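PDB 2GVK: heme peroxidase from Bacteroides thetaiotaomicron, which is a dye-decolorizing peroxidase that uses haem and hydrogen peroxide to oxidise dyes and probably other substrates. Local coordinates for the interface of chains A and B. Residues are numbered along the deposited sequence; one frame, centred on the assembly and turned at random. Chains: chain A/B, Heme peroxidase.

Contact 1: the interface of chains A and B. Residues chain A 164-165; chain B 50, 53-54, 57, 309.
A:Ala164 is almost fully extended, whereas A:Val165 takes a positive phi of 74°, uncommon for a beta-branched residue, and the resulting sharp turn points the valine side chain into chain B, against helix 38-59. Both residues belong to a loop of the dye-decolorizing peroxidase chain, and A:Val165 brings most of the buried surface, 111 Å² of it. The two methyls divide the work. CG1 stands anti to the backbone N (chi1 178°) and reaches over one face of the B:Tyr309 ring at its phenol end, with CG1 3.5 Å from CZ; the carbonyl oxygen of A:Val165 lies above the same face, nearer the CE2 edge. The other methyl, CG2, is directed at the helix and packs 3.5 Å from CG of B:Arg54. Its second neighbour there is the branch methyl CG2 of B:Ile53, the two side chains meeting at about a right angle with 3.9 Å between A:Val165 CG2 and B:Ile53 CG2. That isoleucine methyl also sits over the centre of the B:Arg57 guanidinium, so it supports both the valine and the arginine.

The polar link comes from B:Arg54. Its aliphatic part runs past the valine, then bends at chi3, carrying NH1 back to the carbonyl oxygen of A:Ala164 in a hydrogen bond of 3.1 Å between B:Arg54 NH1 and A:Ala164 O. The bond meets the C=O at 158°, with the donor tilted somewhat from the carbonyl plane, while the acceptor stays near the guanidinium plane. On its own chain, the carbonyl oxygen of B:Ser50 lies over the centre of one guanidinium face, and a weak bond from NH1 to the B:Ser50 hydroxyl may help to limit its rotation. The methyl of A:Ala164 adds a loose contact, its CB 4.1 Å from CD of B:Arg54.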
# COMPACT_ATOMS: atom_id res chain seq x y z
N ALA A 164 -24.24 7.51 -7.33
CA ALA A 164 -23.20 6.54 -7.59
C ALA A 164 -23.85 5.18 -7.68
O ALA A 164 -24.98 5.01 -7.30
CB ALA A 164 -22.16 6.55 -6.46
N VAL A 165 -23.09 4.20 -8.21
CA VAL A 165 -23.49 2.76 -8.28
C VAL A 165 -24.57 2.50 -9.35
O VAL A 165 -24.31 1.81 -10.34
CB VAL A 165 -23.94 2.19 -6.90
CG1 VAL A 165 -24.38 0.76 -7.02
CG2 VAL A 165 -22.78 2.32 -5.87
N SER B 50 -28.68 -0.75 -3.63
CA SER B 50 -27.66 0.12 -4.20
C SER B 50 -27.19 1.18 -3.17
O SER B 50 -26.04 1.53 -3.15
CB SER B 50 -28.15 0.78 -5.49
OG SER B 50 -29.24 1.63 -5.24
N ILE B 53 -24.61 -0.51 -0.96
CA ILE B 53 -23.35 -0.55 -1.68
C ILE B 53 -22.71 0.83 -1.71
O ILE B 53 -21.49 0.95 -1.47
CB ILE B 53 -23.54 -1.11 -3.11
CG1 ILE B 53 -24.01 -2.57 -3.04
CG2 ILE B 53 -22.24 -0.97 -3.92
CD1 ILE B 53 -24.51 -3.12 -4.35
N ARG B 54 -23.51 1.87 -1.96
CA ARG B 54 -22.98 3.25 -1.95
C ARG B 54 -22.33 3.57 -0.63
O ARG B 54 -21.31 4.22 -0.58
CB ARG B 54 -24.09 4.27 -2.23
CG ARG B 54 -24.38 4.51 -3.67
CD ARG B 54 -25.23 5.79 -3.85
NE ARG B 54 -26.61 5.61 -3.40
CZ ARG B 54 -27.55 4.96 -4.10
NH1 ARG B 54 -27.28 4.44 -5.28
NH2 ARG B 54 -28.78 4.84 -3.60
N ARG B 57 -18.91 1.84 -0.31
CA ARG B 57 -17.91 2.41 -1.22
C ARG B 57 -17.54 3.84 -0.86
O ARG B 57 -16.42 4.27 -1.07
CB ARG B 57 -18.39 2.31 -2.65
CG ARG B 57 -18.38 0.90 -3.17
CD ARG B 57 -18.73 0.84 -4.58
NE ARG B 57 -18.81 -0.52 -5.01
CZ ARG B 57 -19.34 -0.93 -6.16
NH1 ARG B 57 -19.80 -0.06 -7.04
NH2 ARG B 57 -19.38 -2.24 -6.44
N TYR B 309 -29.69 -3.05 -11.76
CA TYR B 309 -30.02 -2.13 -10.64
C TYR B 309 -31.36 -1.45 -10.87
O TYR B 309 -32.11 -1.26 -9.95
CB TYR B 309 -28.94 -1.07 -10.47
CG TYR B 309 -27.70 -1.55 -9.78
CD1 TYR B 309 -27.74 -1.96 -8.44
CD2 TYR B 309 -26.46 -1.46 -10.40
CE1 TYR B 309 -26.60 -2.36 -7.79
CE2 TYR B 309 -25.31 -1.85 -9.77
CZ TYR B 309 -25.37 -2.29 -8.45
OH TYR B 309 -24.22 -2.66 -7.80

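Contact 2: the interface of chains A and B. Residues chain A 157, 159-160, 218-219; chain B 51, 54-55, 58.
A:Thr160 directly follows the GXXDG haem-binding motif of dye-decolorizing peroxidases, to which A:Val157 and A:Gly159 belong, and it meets B:Ser55 and B:Asn58 on helix 38-59. Hydrogen bonds form a short chain across the interface. ND2 of B:Asn58 donates to the A:Thr160 hydroxyl, 3.2 Å from ND2 to OG1, with OG1 somewhat tilted from the amide plane. That hydroxyl in turn donates to OD2 of A:Asp219, at 2.5 Å from OG1, on the syn lone pair of the carboxylate. The B:Ser55 hydroxyl, placed anti to its backbone nitrogen (chi1 177°), donates to the same oxygen on the anti lone pair, 2.6 Å from OG to OD2. Two hydroxyls thus grip OD2, which would probably favour the charged carboxylate. A valine at A:Thr160 would probably leave the B:Asn58 amide without its acceptor and A:Asp219 without one of its donors, setting both groups freer to turn.

A water-mediated link joins B:Ser55 OG, 3.0 Å from water 1, to the backbone oxygen of A:Asn218. Packing is supplied by the A:Thr160 methyl, whose CG2 rests 3.6 Å from CA of B:Ser55, and by A:Val157, whose CG1 faces the B:Asn58 amide nitrogen. The carbonyl oxygen of A:Thr160 lies in plane at the edge of the B:Arg54 guanidinium, 3.6 Å from NE.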
# COMPACT_ATOMS: atom_id res chain seq x y z
N VAL A 157 -20.97 9.55 8.99
CA VAL A 157 -20.52 9.41 7.62
C VAL A 157 -21.32 10.33 6.74
O VAL A 157 -22.55 10.47 6.90
CB VAL A 157 -20.69 7.95 7.13
CG1 VAL A 157 -20.52 7.86 5.59
CG2 VAL A 157 -19.70 7.04 7.86
N GLY A 159 -21.89 11.76 2.56
CA GLY A 159 -21.65 11.54 1.13
C GLY A 159 -22.31 10.29 0.55
O GLY A 159 -22.24 10.08 -0.64
N THR A 160 -22.93 9.45 1.39
CA THR A 160 -23.52 8.18 0.90
C THR A 160 -24.65 8.43 -0.11
O THR A 160 -24.85 7.66 -1.04
CB THR A 160 -24.02 7.32 2.06
OG1 THR A 160 -22.90 6.85 2.82
CG2 THR A 160 -24.81 6.13 1.55
N ASN A 218 -23.53 2.47 11.64
CA ASN A 218 -23.57 1.69 10.38
C ASN A 218 -24.03 2.46 9.14
O ASN A 218 -24.10 1.89 8.05
CB ASN A 218 -24.41 0.42 10.57
CG ASN A 218 -25.88 0.71 10.82
OD1 ASN A 218 -26.38 1.83 10.57
ND2 ASN A 218 -26.61 -0.31 11.27
N ASP A 219 -24.34 3.75 9.31
CA ASP A 219 -24.69 4.64 8.17
C ASP A 219 -25.97 4.21 7.44
O ASP A 219 -26.24 4.68 6.36
CB ASP A 219 -23.52 4.71 7.18
CG ASP A 219 -23.73 5.80 6.09
OD1 ASP A 219 -24.22 6.90 6.43
OD2 ASP A 219 -23.36 5.55 4.91
N ALA B 51 -28.09 1.61 -2.28
CA ALA B 51 -27.72 2.52 -1.17
C ALA B 51 -26.72 1.85 -0.19
O ALA B 51 -25.80 2.50 0.30
CB ALA B 51 -28.96 2.96 -0.42
N ARG B 54 -23.51 1.87 -1.96
CA ARG B 54 -22.98 3.25 -1.95
C ARG B 54 -22.33 3.57 -0.63
O ARG B 54 -21.31 4.22 -0.58
CB ARG B 54 -24.09 4.27 -2.23
CG ARG B 54 -24.38 4.51 -3.67
CD ARG B 54 -25.23 5.79 -3.85
NE ARG B 54 -26.61 5.61 -3.40
CZ ARG B 54 -27.55 4.96 -4.10
NH1 ARG B 54 -27.28 4.44 -5.28
NH2 ARG B 54 -28.78 4.84 -3.60
N SER B 55 -22.98 3.18 0.46
CA SER B 55 -22.47 3.43 1.79
C SER B 55 -21.08 2.80 1.98
O SER B 55 -20.11 3.49 2.36
CB SER B 55 -23.45 2.91 2.84
OG SER B 55 -22.93 3.09 4.15
N ASN B 58 -18.49 4.57 -0.28
CA ASN B 58 -18.23 5.91 0.21
C ASN B 58 -17.30 5.86 1.44
O ASN B 58 -16.36 6.60 1.54
CB ASN B 58 -19.55 6.59 0.57
CG ASN B 58 -19.37 7.95 1.13
OD1 ASN B 58 -18.61 8.74 0.60
ND2 ASN B 58 -20.10 8.27 2.23
O HOH W 1 -25.30 1.41 5.03

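Contacts 1 and 2 lie about 9 Å apart, measured between the centres of their C-alpha atoms, and share B:Arg54. Both use helix 38-59 of chain B; contact 1 adds B:Tyr309 from helix 309-315. On chain A, residues 157-160 and 164-165 are close in sequence, so one stretch of loop crosses over the helix, meeting one flank of it in contact 2 and the adjacent flank in contact 1, with B:Arg54 between them; the segment at 218-219 joins in contact 2. The interface is not an exact two-fold. If the deposited six-copy assembly is the biological one, packing at the loop next to the haem-binding motif could help to steady that region.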